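Local coordinates for Slr1438 protein (Synechocystis sp., PDB 3K25) that is of unknown function but belongs to the aldose 1-epimerase family and so may bind carbohydrate and isomerise sugars, at residues N182-Q187 / L206-T211; T239-T244 / C252-S257; C71-Q76 / G258-L263; I175-P180 / H193-Q198. One frame throughout, in Å; residues are numbered along the deposited sequence.

Interaction 1: residues N182-Q187 / L206-T211; sequences NDYLDQ and LDLAFT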
loop_
_atom_site.group_PDB
_atom_site.type_symbol
_atom_site.label_atom_id
_atom_site.label_comp_id
_atom_site.label_asym_id
_atom_site.label_seq_id
_atom_site.Cartn_x
_atom_site.Cartn_y
_atom_site.Cartn_z
ATOM N N ASN A 182 -6.526 20.601 -3.982
ATOM C CA ASN A 182 -6.180 21.936 -4.433
ATOM C C ASN A 182 -4.814 22.318 -3.902
ATOM O O ASN A 182 -4.217 23.298 -4.340
ATOM C CB ASN A 182 -7.232 22.942 -3.959
ATOM C CG ASN A 182 -8.567 22.773 -4.673
ATOM O OD1 ASN A 182 -8.620 22.683 -5.899
ATOM N ND2 ASN A 182 -9.651 22.742 -3.906
ATOM N N ASP A 183 -4.322 21.526 -2.955
ATOM C CA ASP A 183 -3.025 21.769 -2.336
ATOM C C ASP A 183 -2.392 20.456 -1.914
ATOM O O ASP A 183 -3.084 19.461 -1.733
ATOM C CB ASP A 183 -3.188 22.638 -1.091
ATOM C CG ASP A 183 -3.725 24.012 -1.402
ATOM O OD1 ASP A 183 -3.031 24.760 -2.127
ATOM O OD2 ASP A 183 -4.833 24.343 -0.922
ATOM N N TYR A 184 -1.074 20.454 -1.761
ATOM C CA TYR A 184 -0.385 19.257 -1.311
ATOM C C TYR A 184 0.699 19.620 -0.304
ATOM O O TYR A 184 0.967 20.794 -0.057
ATOM C CB TYR A 184 0.213 18.472 -2.489
ATOM C CG TYR A 184 1.311 19.166 -3.262
ATOM C CD1 TYR A 184 1.033 19.864 -4.435
ATOM C CD2 TYR A 184 2.639 19.083 -2.845
ATOM C CE1 TYR A 184 2.057 20.458 -5.179
ATOM C CE2 TYR A 184 3.667 19.674 -3.581
ATOM C CZ TYR A 184 3.371 20.357 -4.746
ATOM O OH TYR A 184 4.386 20.929 -5.478
ATOM N N LEU A 185 1.321 18.606 0.279
ATOM C CA LEU A 185 2.351 18.831 1.275
ATOM C C LEU A 185 3.632 18.076 0.928
ATOM O O LEU A 185 3.666 16.846 0.980
ATOM C CB LEU A 185 1.829 18.376 2.635
ATOM C CG LEU A 185 2.631 18.764 3.869
ATOM C CD1 LEU A 185 3.991 18.081 3.858
ATOM C CD2 LEU A 185 2.770 20.277 3.902
ATOM N N ASP A 186 4.682 18.816 0.576
ATOM C CA ASP A 186 5.966 18.208 0.241
ATOM C C ASP A 186 6.564 17.673 1.528
ATOM O O ASP A 186 7.277 18.383 2.237
ATOM C CB ASP A 186 6.920 19.237 -0.361
ATOM C CG ASP A 186 8.272 18.641 -0.697
ATOM O OD1 ASP A 186 8.355 17.864 -1.671
ATOM O OD2 ASP A 186 9.250 18.940 0.020
ATOM N N GLN A 187 6.273 16.415 1.823
ATOM C CA GLN A 187 6.752 15.795 3.039
ATOM C C GLN A 187 8.247 15.915 3.260
ATOM O O GLN A 187 8.723 15.751 4.382
ATOM C CB GLN A 187 6.309 14.341 3.067
ATOM C CG GLN A 187 4.813 14.225 3.242
ATOM C CD GLN A 187 4.341 12.804 3.249
ATOM O OE1 GLN A 187 4.341 12.138 2.218
ATOM N NE2 GLN A 187 3.938 12.321 4.414
ATOM N N LEU A 206 9.600 13.618 -5.917
ATOM C CA LEU A 206 8.301 14.175 -5.568
ATOM C C LEU A 206 7.680 13.331 -4.448
ATOM O O LEU A 206 7.382 12.148 -4.638
ATOM C CB LEU A 206 7.389 14.171 -6.801
ATOM C CG LEU A 206 7.010 15.502 -7.469
ATOM C CD1 LEU A 206 8.255 16.282 -7.831
ATOM C CD2 LEU A 206 6.168 15.234 -8.711
ATOM N N ASP A 207 7.503 13.926 -3.276
ATOM C CA ASP A 207 6.920 13.210 -2.146
ATOM C C ASP A 207 5.769 14.052 -1.627
ATOM O O ASP A 207 5.879 14.687 -0.580
ATOM C CB ASP A 207 7.971 13.013 -1.046
ATOM C CG ASP A 207 7.531 12.019 0.020
ATOM O OD1 ASP A 207 6.539 12.280 0.738
ATOM O OD2 ASP A 207 8.179 10.963 0.143
ATOM N N LEU A 208 4.664 14.043 -2.363
ATOM C CA LEU A 208 3.500 14.848 -2.015
ATOM C C LEU A 208 2.365 14.146 -1.256
ATOM O O LEU A 208 1.951 13.031 -1.597
ATOM C CB LEU A 208 2.932 15.492 -3.286
ATOM C CG LEU A 208 3.900 16.113 -4.311
ATOM C CD1 LEU A 208 5.131 16.703 -3.617
ATOM C CD2 LEU A 208 4.334 15.046 -5.302
ATOM N N ALA A 209 1.856 14.827 -0.230
ATOM C CA ALA A 209 0.757 14.307 0.574
ATOM C C ALA A 209 -0.472 15.217 0.465
ATOM O O ALA A 209 -0.512 16.297 1.065
ATOM C CB ALA A 209 1.187 14.182 2.032
ATOM N N PHE A 210 -1.461 14.788 -0.317
ATOM C CA PHE A 210 -2.697 15.540 -0.473
ATOM C C PHE A 210 -3.642 15.083 0.644
ATOM O O PHE A 210 -4.324 14.068 0.517
ATOM C CB PHE A 210 -3.326 15.223 -1.820
ATOM C CG PHE A 210 -2.439 15.513 -2.994
ATOM C CD1 PHE A 210 -2.518 16.733 -3.659
ATOM C CD2 PHE A 210 -1.547 14.554 -3.460
ATOM C CE1 PHE A 210 -1.730 16.995 -4.774
ATOM C CE2 PHE A 210 -0.752 14.805 -4.576
ATOM C CZ PHE A 210 -0.845 16.030 -5.236
ATOM N N THR A 211 -3.692 15.817 1.746
ATOM C CA THR A 211 -4.557 15.406 2.840
ATOM C C THR A 211 -5.957 16.006 2.803
ATOM O O THR A 211 -6.726 15.839 3.755
ATOM C CB THR A 211 -3.917 15.736 4.202
ATOM O OG1 THR A 211 -3.789 17.155 4.340
ATOM C CG2 THR A 211 -2.536 15.092 4.309
#
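Tyr184 carries the apolar half of this strand pairing, and its first torsion (chi1 65°) sets CG between the backbone N and the carbonyl carbon. CB rests over one face of Phe210, displaced toward the rim, at 3.7 Å from the ring centroid and 26° off the normal: a CH-pi contact. Further out, Tyr184 CD1 stays beside Phe210 CE1 at 4.0 Å, whereas on the other flank CD2 meets Leu208 CG at 3.5 Å. CE2, the last ring atom in close contact, reaches Leu208 CD1 at 3.3 Å. The side chain therefore runs alongside both neighbours, though the two rings are oblique; His193 meets it as well. Strands 183-186 and 206-210 are antiparallel neighbours in a sheet of the galactose mutarotase-like beta-sandwich, their directions 134° apart. Asp186 opposite Leu208, a non-hydrogen-bonded pair with CA atoms 4.7 Å apart, sets the register. Flanking it are Ala209 N to Leu185 O (3.0 Å), whose return bond is weak, and Gln187 N to Asp207 O (3.0 Å), nearly along the C=O axis. The Gln187 chain, extended beyond CG, crosses Asp207 at about a right angle and covers Ala209 CB. Asp186 turns its OD2 to Thr189 N.

Interaction 2: residues T239-T244 / C252-S257; sequences TLVLWT and CLEPWS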
loop_
_atom_site.group_PDB
_atom_site.type_symbol
_atom_site.label_atom_id
_atom_site.label_comp_id
_atom_site.label_asym_id
_atom_site.label_seq_id
_atom_site.Cartn_x
_atom_site.Cartn_y
_atom_site.Cartn_z
ATOM N N THR A 239 -6.591 10.568 2.716
ATOM C CA THR A 239 -5.356 11.163 2.209
ATOM C C THR A 239 -4.764 10.442 0.999
ATOM O O THR A 239 -4.811 9.215 0.899
ATOM C CB THR A 239 -4.281 11.230 3.311
ATOM O OG1 THR A 239 -4.558 12.338 4.182
ATOM C CG2 THR A 239 -2.897 11.402 2.700
ATOM N N LEU A 240 -4.189 11.225 0.091
ATOM C CA LEU A 240 -3.585 10.686 -1.109
ATOM C C LEU A 240 -2.120 11.095 -1.161
ATOM O O LEU A 240 -1.792 12.285 -1.095
ATOM C CB LEU A 240 -4.323 11.215 -2.327
ATOM C CG LEU A 240 -4.759 10.214 -3.396
ATOM C CD1 LEU A 240 -4.924 8.795 -2.840
ATOM C CD2 LEU A 240 -6.081 10.734 -3.968
ATOM N N VAL A 241 -1.241 10.098 -1.269
ATOM C CA VAL A 241 0.194 10.345 -1.320
ATOM C C VAL A 241 0.782 10.009 -2.694
ATOM O O VAL A 241 0.370 9.040 -3.339
ATOM C CB VAL A 241 0.935 9.516 -0.230
ATOM C CG1 VAL A 241 2.447 9.600 -0.437
ATOM C CG2 VAL A 241 0.562 10.025 1.164
ATOM N N LEU A 242 1.738 10.819 -3.144
ATOM C CA LEU A 242 2.380 10.579 -4.433
ATOM C C LEU A 242 3.898 10.528 -4.261
ATOM O O LEU A 242 4.508 11.502 -3.849
ATOM C CB LEU A 242 1.978 11.664 -5.422
ATOM C CG LEU A 242 2.418 11.344 -6.845
ATOM C CD1 LEU A 242 1.358 11.816 -7.830
ATOM C CD2 LEU A 242 3.777 11.985 -7.108
ATOM N N TRP A 243 4.491 9.378 -4.578
ATOM C CA TRP A 243 5.932 9.128 -4.436
ATOM C C TRP A 243 6.551 8.802 -5.793
ATOM O O TRP A 243 5.983 8.048 -6.584
ATOM C CB TRP A 243 6.119 7.948 -3.471
ATOM C CG TRP A 243 7.530 7.381 -3.243
ATOM C CD1 TRP A 243 7.860 6.047 -3.069
ATOM C CD2 TRP A 243 8.737 8.111 -3.017
ATOM N NE1 TRP A 243 9.186 5.917 -2.740
ATOM C CE2 TRP A 243 9.750 7.165 -2.702
ATOM C CE3 TRP A 243 9.066 9.468 -3.041
ATOM C CZ2 TRP A 243 11.059 7.539 -2.414
ATOM C CZ3 TRP A 243 10.370 9.839 -2.753
ATOM C CH2 TRP A 243 11.351 8.876 -2.444
ATOM N N THR A 244 7.717 9.371 -6.063
ATOM C CA THR A 244 8.407 9.120 -7.321
ATOM C C THR A 244 9.795 9.741 -7.292
ATOM O O THR A 244 9.997 10.794 -6.690
ATOM C CB THR A 244 7.613 9.681 -8.523
ATOM O OG1 THR A 244 8.371 9.498 -9.725
ATOM C CG2 THR A 244 7.320 11.156 -8.334
ATOM N N CYS A 252 3.934 6.224 -7.410
ATOM C CA CYS A 252 3.048 5.791 -6.340
ATOM C C CYS A 252 1.880 6.767 -6.141
ATOM O O CYS A 252 2.076 7.957 -5.931
ATOM C CB CYS A 252 3.833 5.652 -5.021
ATOM S SG CYS A 252 5.258 4.490 -5.027
ATOM N N LEU A 253 0.666 6.252 -6.241
ATOM C CA LEU A 253 -0.541 7.038 -6.030
ATOM C C LEU A 253 -1.144 6.243 -4.881
ATOM O O LEU A 253 -1.879 5.285 -5.100
ATOM C CB LEU A 253 -1.436 6.978 -7.267
ATOM C CG LEU A 253 -2.547 8.023 -7.317
ATOM C CD1 LEU A 253 -1.936 9.391 -7.120
ATOM C CD2 LEU A 253 -3.278 7.958 -8.650
ATOM N N GLU A 254 -0.817 6.644 -3.658
ATOM C CA GLU A 254 -1.227 5.905 -2.473
ATOM C C GLU A 254 -2.353 6.413 -1.565
ATOM O O GLU A 254 -2.347 7.561 -1.105
ATOM C CB GLU A 254 0.016 5.660 -1.602
ATOM C CG GLU A 254 1.335 5.909 -2.313
ATOM C CD GLU A 254 2.497 6.065 -1.351
ATOM O OE1 GLU A 254 3.620 6.405 -1.801
ATOM O OE2 GLU A 254 2.290 5.844 -0.141
ATOM N N PRO A 255 -3.330 5.540 -1.280
ATOM C CA PRO A 255 -4.460 5.877 -0.413
ATOM C C PRO A 255 -4.094 5.607 1.056
ATOM O O PRO A 255 -3.726 4.490 1.409
ATOM C CB PRO A 255 -5.565 4.955 -0.925
ATOM C CG PRO A 255 -4.806 3.736 -1.326
ATOM C CD PRO A 255 -3.603 4.305 -2.039
ATOM N N TRP A 256 -4.186 6.640 1.892
ATOM C CA TRP A 256 -3.874 6.552 3.327
ATOM C C TRP A 256 -5.103 6.938 4.127
ATOM O O TRP A 256 -5.809 7.885 3.762
ATOM C CB TRP A 256 -2.762 7.532 3.703
ATOM C CG TRP A 256 -1.396 7.170 3.233
ATOM C CD1 TRP A 256 -1.060 6.252 2.271
ATOM C CD2 TRP A 256 -0.168 7.759 3.670
ATOM N NE1 TRP A 256 0.300 6.239 2.088
ATOM C CE2 TRP A 256 0.871 7.155 2.933
ATOM C CE3 TRP A 256 0.154 8.742 4.615
ATOM C CZ2 TRP A 256 2.210 7.500 3.110
ATOM C CZ3 TRP A 256 1.487 9.086 4.791
ATOM C CH2 TRP A 256 2.497 8.467 4.041
ATOM N N SER A 257 -5.362 6.240 5.226
ATOM C CA SER A 257 -6.537 6.583 6.020
ATOM C C SER A 257 -6.265 7.913 6.719
ATOM O O SER A 257 -7.185 8.684 7.038
ATOM C CB SER A 257 -6.858 5.476 7.044
ATOM O OG SER A 257 -5.810 5.299 7.981
#
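Two nearly straight backbone bonds pair Val241 with Glu254: Glu254 N reaches Val241 O at 2.7 Å, and Val241 N reaches Glu254 O at 2.8 Å, each with 169° at the hydrogen and the donor in the carbonyl plane. Reciprocal bonds, less uniform in geometry, also join Thr239 with Trp256 and Trp243 with Cys252, so six bonds define an antiparallel register with the non-hydrogen-bonded pairs Leu240-Pro255 and Leu242-Leu253 between them. One side-chain bond lies within 252-257: Trp256 NE1 donates to the anti lone pair of Glu254 OE2 (3.0 Å). It is bent, 139° at the hydrogen, and 22° out of the indole plane, yet it gives one oxygen of a buried carboxylate a donor, which would be expected to stabilise its charge.

Val241 divides its methyls between both partners. Its CG1, anti to the backbone N, faces Glu254 CD at 3.7 Å, while CG2 stands over the centre of the Trp256 six-membered ring, 3.4 Å from the centroid, in a CH-pi contact. Cys252 SG approaches Trp243 CD1 at 3.6 Å, an oblique sulfur-aromatic contact. On the opposite face, Leu240 CD1 lies 4.3 Å from Pro255 CB, and Leu242 and Leu253 cross obliquely, CD1 to CD1 4.2 Å.

The pair forms a beta hairpin inside the sheet: strand 205-210 flanks 239-245, and strand 157-168 flanks 250-256, its His164 touching Glu254, Cys252 and Trp243. Leu240 and Leu253 touch Ala218 on strand 217-222 of another sheet.

Interaction 3: residues C71-Q76 / G258-L263; sequences CGNLPQ and GPRNAL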
loop_
_atom_site.group_PDB
_atom_site.type_symbol
_atom_site.label_atom_id
_atom_site.label_comp_id
_atom_site.label_asym_id
_atom_site.label_seq_id
_atom_site.Cartn_x
_atom_site.Cartn_y
_atom_site.Cartn_z
ATOM N N CYS A 71 1.030 5.398 8.928
ATOM C CA CYS A 71 1.541 5.688 7.603
ATOM C C CYS A 71 2.609 6.765 7.835
ATOM O O CYS A 71 2.370 7.758 8.530
ATOM C CB CYS A 71 0.416 6.193 6.695
ATOM S SG CYS A 71 -0.973 5.026 6.497
ATOM N N GLY A 72 3.793 6.551 7.272
ATOM C CA GLY A 72 4.869 7.503 7.463
ATOM C C GLY A 72 5.554 7.217 8.789
ATOM O O GLY A 72 5.432 6.117 9.347
ATOM N N ASN A 73 6.265 8.201 9.325
ATOM C CA ASN A 73 6.960 7.977 10.583
ATOM C C ASN A 73 6.394 8.861 11.681
ATOM O O ASN A 73 5.499 9.670 11.443
ATOM C CB ASN A 73 8.440 8.274 10.399
ATOM C CG ASN A 73 8.668 9.683 9.932
ATOM O OD1 ASN A 73 8.464 10.625 10.687
ATOM N ND2 ASN A 73 9.056 9.843 8.668
ATOM N N LEU A 74 6.922 8.688 12.888
ATOM C CA LEU A 74 6.495 9.480 14.028
ATOM C C LEU A 74 7.698 10.244 14.572
ATOM O O LEU A 74 8.835 9.784 14.470
ATOM C CB LEU A 74 5.921 8.584 15.137
ATOM C CG LEU A 74 4.732 7.663 14.811
ATOM C CD1 LEU A 74 4.355 6.845 16.055
ATOM C CD2 LEU A 74 3.548 8.488 14.335
ATOM N N PRO A 75 7.459 11.435 15.141
ATOM C CA PRO A 75 8.567 12.216 15.692
ATOM C C PRO A 75 9.206 11.379 16.796
ATOM O O PRO A 75 8.514 10.880 17.687
ATOM C CB PRO A 75 7.873 13.457 16.253
ATOM C CG PRO A 75 6.653 13.587 15.398
ATOM C CD PRO A 75 6.185 12.160 15.278
ATOM N N GLN A 76 10.520 11.219 16.734
ATOM C CA GLN A 76 11.236 10.435 17.737
ATOM C C GLN A 76 10.857 8.965 17.576
ATOM O O GLN A 76 11.229 8.126 18.402
ATOM C CB GLN A 76 10.864 10.870 19.170
ATOM C CG GLN A 76 10.690 12.367 19.425
ATOM C CD GLN A 76 11.939 13.166 19.140
ATOM O OE1 GLN A 76 12.216 13.518 17.994
ATOM N NE2 GLN A 76 12.709 13.452 20.184
ATOM N N GLY A 258 -4.979 8.180 6.927
ATOM C CA GLY A 258 -4.561 9.410 7.574
ATOM C C GLY A 258 -3.134 9.763 7.201
ATOM O O GLY A 258 -2.398 8.913 6.690
ATOM N N PRO A 259 -2.711 11.014 7.440
ATOM C CA PRO A 259 -1.353 11.476 7.124
ATOM C C PRO A 259 -0.296 11.065 8.151
ATOM O O PRO A 259 -0.583 10.356 9.116
ATOM C CB PRO A 259 -1.525 12.990 7.059
ATOM C CG PRO A 259 -2.538 13.235 8.134
ATOM C CD PRO A 259 -3.557 12.140 7.887
ATOM N N ARG A 260 0.933 11.517 7.937
ATOM C CA ARG A 260 2.007 11.203 8.860
ATOM C C ARG A 260 1.709 11.793 10.234
ATOM O O ARG A 260 1.139 12.881 10.345
ATOM C CB ARG A 260 3.339 11.752 8.342
ATOM C CG ARG A 260 4.476 11.613 9.344
ATOM C CD ARG A 260 5.837 11.963 8.756
ATOM N NE ARG A 260 5.979 13.384 8.448
ATOM C CZ ARG A 260 7.104 13.943 8.003
ATOM N NH1 ARG A 260 8.186 13.195 7.815
ATOM N NH2 ARG A 260 7.148 15.246 7.745
ATOM N N ASN A 261 2.096 11.053 11.269
ATOM C CA ASN A 261 1.922 11.438 12.667
ATOM C C ASN A 261 0.468 11.577 13.123
ATOM O O ASN A 261 0.159 12.302 14.069
ATOM C CB ASN A 261 2.672 12.734 12.954
ATOM C CG ASN A 261 2.962 12.917 14.427
ATOM O OD1 ASN A 261 2.814 14.012 14.959
ATOM N ND2 ASN A 261 3.381 11.843 15.097
ATOM N N ALA A 262 -0.421 10.864 12.451
ATOM C CA ALA A 262 -1.839 10.887 12.785
ATOM C C ALA A 262 -2.105 10.247 14.163
ATOM O O ALA A 262 -3.010 10.664 14.892
ATOM C CB ALA A 262 -2.628 10.156 11.688
ATOM N N LEU A 263 -1.313 9.233 14.510
ATOM C CA LEU A 263 -1.452 8.540 15.792
ATOM C C LEU A 263 -1.178 9.493 16.958
ATOM O O LEU A 263 -1.589 9.232 18.088
ATOM C CB LEU A 263 -0.478 7.358 15.852
ATOM C CG LEU A 263 -0.644 6.334 16.983
ATOM C CD1 LEU A 263 -1.991 5.657 16.849
ATOM C CD2 LEU A 263 0.465 5.300 16.926
HETATM O O HOH W 1 2.887 8.144 11.388
#
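Neither segment pairs as a strand; both follow irregular paths whose backbones are joined through a water. Residues Pro259 to Ala262 make a type II beta turn, with Asn261 in the positive-phi position (64°) just before helix 262-265. Across from it Gly72 also has positive phi (83°), a conformation in which a CB would press on the carbonyl of Cys71. Water 1 sits between the two paths, donating to Cys71 O at 2.9 Å and to Asn73 O at 3.0 Å and accepting from Asn261 N at 3.0 Å. The CA of Arg260 adds a C-H...O contact to Cys71 O, 3.5 Å long and 165° at the hydrogen. In this galactose mutarotase-like beta-sandwich, the contact joins the loop between strands 66-67 and 78-81 to the connection leaving strand 250-256. Arg260 leaves its backbone extended, bends at chi3, and runs beside Asn73: CD lies 3.5 Å from Asn73 OD1, and Asn73 ND2 meets the guanidinium at its edge, in plane, 3.6 Å from NH1. Leu74 sends CD2 toward Asn261 CA at 3.8 Å. Its other methyl, CD1, approaches Leu263 CD2 at 4.3 Å, and Phe79 touches both leucines.

Interaction 4: residues I175-P180 / H193-Q198; sequences ITLAIP and HGYDGQ. With PO4 (phosphate ion), chain C.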
loop_
_atom_site.group_PDB
_atom_site.type_symbol
_atom_site.label_atom_id
_atom_site.label_comp_id
_atom_site.label_asym_id
_atom_site.label_seq_id
_atom_site.Cartn_x
_atom_site.Cartn_y
_atom_site.Cartn_z
ATOM N N ILE A 175 2.777 11.799 -18.571
ATOM C CA ILE A 175 1.783 11.411 -17.574
ATOM C C ILE A 175 0.718 12.474 -17.301
ATOM O O ILE A 175 1.028 13.612 -16.941
ATOM C CB ILE A 175 2.461 11.040 -16.222
ATOM C CG1 ILE A 175 3.399 9.850 -16.416
ATOM C CG2 ILE A 175 1.404 10.686 -15.178
ATOM C CD1 ILE A 175 2.704 8.586 -16.916
ATOM N N THR A 176 -0.539 12.083 -17.476
ATOM C CA THR A 176 -1.676 12.956 -17.213
ATOM C C THR A 176 -2.162 12.607 -15.801
ATOM O O THR A 176 -2.426 11.439 -15.512
ATOM C CB THR A 176 -2.823 12.692 -18.217
ATOM O OG1 THR A 176 -2.424 13.115 -19.525
ATOM C CG2 THR A 176 -4.082 13.432 -17.807
ATOM N N LEU A 177 -2.261 13.605 -14.923
ATOM C CA LEU A 177 -2.715 13.370 -13.551
ATOM C C LEU A 177 -4.148 13.825 -13.277
ATOM O O LEU A 177 -4.712 14.649 -13.995
ATOM C CB LEU A 177 -1.775 14.044 -12.544
ATOM C CG LEU A 177 -0.477 13.297 -12.226
ATOM C CD1 LEU A 177 0.247 13.980 -11.063
ATOM C CD2 LEU A 177 -0.804 11.850 -11.871
ATOM N N ALA A 178 -4.728 13.278 -12.216
ATOM C CA ALA A 178 -6.088 13.602 -11.832
ATOM C C ALA A 178 -6.259 13.324 -10.348
ATOM O O ALA A 178 -6.856 12.320 -9.947
ATOM C CB ALA A 178 -7.075 12.774 -12.647
ATOM N N ILE A 179 -5.714 14.226 -9.544
ATOM C CA ILE A 179 -5.787 14.139 -8.095
ATOM C C ILE A 179 -6.815 15.178 -7.636
ATOM O O ILE A 179 -6.710 16.350 -7.979
ATOM C CB ILE A 179 -4.418 14.445 -7.496
ATOM C CG1 ILE A 179 -3.374 13.530 -8.153
ATOM C CG2 ILE A 179 -4.461 14.281 -5.984
ATOM C CD1 ILE A 179 -1.924 13.897 -7.847
ATOM N N PRO A 180 -7.824 14.754 -6.855
ATOM C CA PRO A 180 -8.896 15.618 -6.337
ATOM C C PRO A 180 -8.539 16.454 -5.115
ATOM O O PRO A 180 -9.086 16.264 -4.029
ATOM C CB PRO A 180 -10.011 14.630 -6.047
ATOM C CG PRO A 180 -9.234 13.452 -5.515
ATOM C CD PRO A 180 -8.041 13.351 -6.456
ATOM N N HIS A 193 1.904 23.649 -0.941
ATOM C CA HIS A 193 1.970 24.159 -2.306
ATOM C C HIS A 193 0.625 24.018 -2.998
ATOM O O HIS A 193 -0.111 23.060 -2.760
ATOM C CB HIS A 193 3.009 23.385 -3.118
ATOM C CG HIS A 193 4.415 23.608 -2.673
ATOM N ND1 HIS A 193 5.068 24.809 -2.845
ATOM C CD2 HIS A 193 5.290 22.791 -2.040
ATOM C CE1 HIS A 193 6.285 24.722 -2.337
ATOM N NE2 HIS A 193 6.444 23.508 -1.843
ATOM N N GLY A 194 0.317 24.970 -3.869
ATOM C CA GLY A 194 -0.937 24.910 -4.584
ATOM C C GLY A 194 -0.852 23.853 -5.662
ATOM O O GLY A 194 0.216 23.611 -6.231
ATOM N N TYR A 195 -1.978 23.216 -5.945
ATOM C CA TYR A 195 -2.031 22.178 -6.962
ATOM C C TYR A 195 -3.018 22.614 -8.037
ATOM O O TYR A 195 -4.191 22.836 -7.755
ATOM C CB TYR A 195 -2.465 20.852 -6.323
ATOM C CG TYR A 195 -2.579 19.703 -7.295
ATOM C CD1 TYR A 195 -1.468 19.236 -7.993
ATOM C CD2 TYR A 195 -3.813 19.101 -7.532
ATOM C CE1 TYR A 195 -1.578 18.200 -8.906
ATOM C CE2 TYR A 195 -3.939 18.056 -8.444
ATOM C CZ TYR A 195 -2.818 17.614 -9.129
ATOM O OH TYR A 195 -2.963 16.594 -10.041
ATOM N N ASP A 196 -2.533 22.732 -9.267
ATOM C CA ASP A 196 -3.367 23.171 -10.382
ATOM C C ASP A 196 -3.976 22.036 -11.187
ATOM O O ASP A 196 -4.898 22.247 -11.970
ATOM C CB ASP A 196 -2.556 24.072 -11.315
ATOM C CG ASP A 196 -1.356 23.363 -11.910
ATOM O OD1 ASP A 196 -0.587 24.021 -12.639
ATOM O OD2 ASP A 196 -1.179 22.154 -11.651
ATOM N N GLY A 197 -3.459 20.831 -11.003
ATOM C CA GLY A 197 -3.991 19.704 -11.744
ATOM C C GLY A 197 -2.932 19.039 -12.596
ATOM O O GLY A 197 -3.238 18.209 -13.456
ATOM N N GLN A 198 -1.680 19.412 -12.355
ATOM C CA GLN A 198 -0.559 18.845 -13.089
ATOM C C GLN A 198 0.719 19.023 -12.287
ATOM O O GLN A 198 0.733 19.736 -11.281
ATOM C CB GLN A 198 -0.432 19.512 -14.456
ATOM C CG GLN A 198 -0.089 20.978 -14.412
ATOM C CD GLN A 198 -0.247 21.627 -15.769
ATOM O OE1 GLN A 198 0.234 22.737 -16.003
ATOM N NE2 GLN A 198 -0.934 20.937 -16.674
HETATM P P PO4 C . 2.800 27.738 -4.220
HETATM O O1 PO4 C . 2.211 28.411 -5.406
HETATM O O2 PO4 C . 1.962 28.021 -3.025
HETATM O O3 PO4 C . 2.850 26.273 -4.457
HETATM O O4 PO4 C . 4.179 28.246 -3.993
#
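In the beta-sandwich of the galactose mutarotase clan, this contact reaches from the end of strand 192-194, in one sheet, to 176-178, an edge strand of another. His193, within strand 192-194, takes no part in the contact with 175-180. Its ring is turned so that ND1 gives a hydrogen bond to phosphate O3 at 3.1 Å, with the ion lying at the ring edge. Gly194 N grips the same oxygen at 2.9 Å, so two donors hold one phosphate oxygen; the ion probably comes from the crystallisation liquor. The next residue makes the crossing. Tyr195, with CG anti to the backbone N (chi1 179°), drives its ring toward Leu177 and Ile179. Its CE2 edge comes within 3.3 Å of Ile179 O, near the ring plane, and its OH lies 3.6 Å from Ile179 CD1 and 3.8 Å from Leu177 CB. The two apolar side chains also touch Leu242, and Phe210 meets the tyrosine ring edge-to-face. Asp196 then folds the chain back in an Asx turn: OD2 accepts from Gln198 N at 2.9 Å, met from above the carboxylate plane. Gly197 sits inside this turn with positive phi (121°), and its backbone N stands over the centre of the Tyr195 ring, 3.6 Å above the plane.

Interactions 1 and 2 and the 193-194 strand of interaction 4 share one antiparallel sheet, running 192-194, 183-186, 205-210, 239-245, 250-256; strand 176-178 belongs to a second. Interaction 1 lies about 9 Å from interaction 2 and about 10 Å from interaction 4, centre to centre; probable backbone bonds connect it to both. Along the chain, interactions 1 and 4 interlock, their segments alternating, and both close before interaction 2 opens. Interaction 3 encloses all of them; it touches interaction 2 where Trp256 packs on Cys71 and interaction 1 where Thr211 meets Pro259, but its centre is about 24 Å from that of interaction 4. Interactions 1 and 2 are thus neighbouring pairings of one sheet, interaction 4 bridges to a second, and interaction 3 joins distant loops.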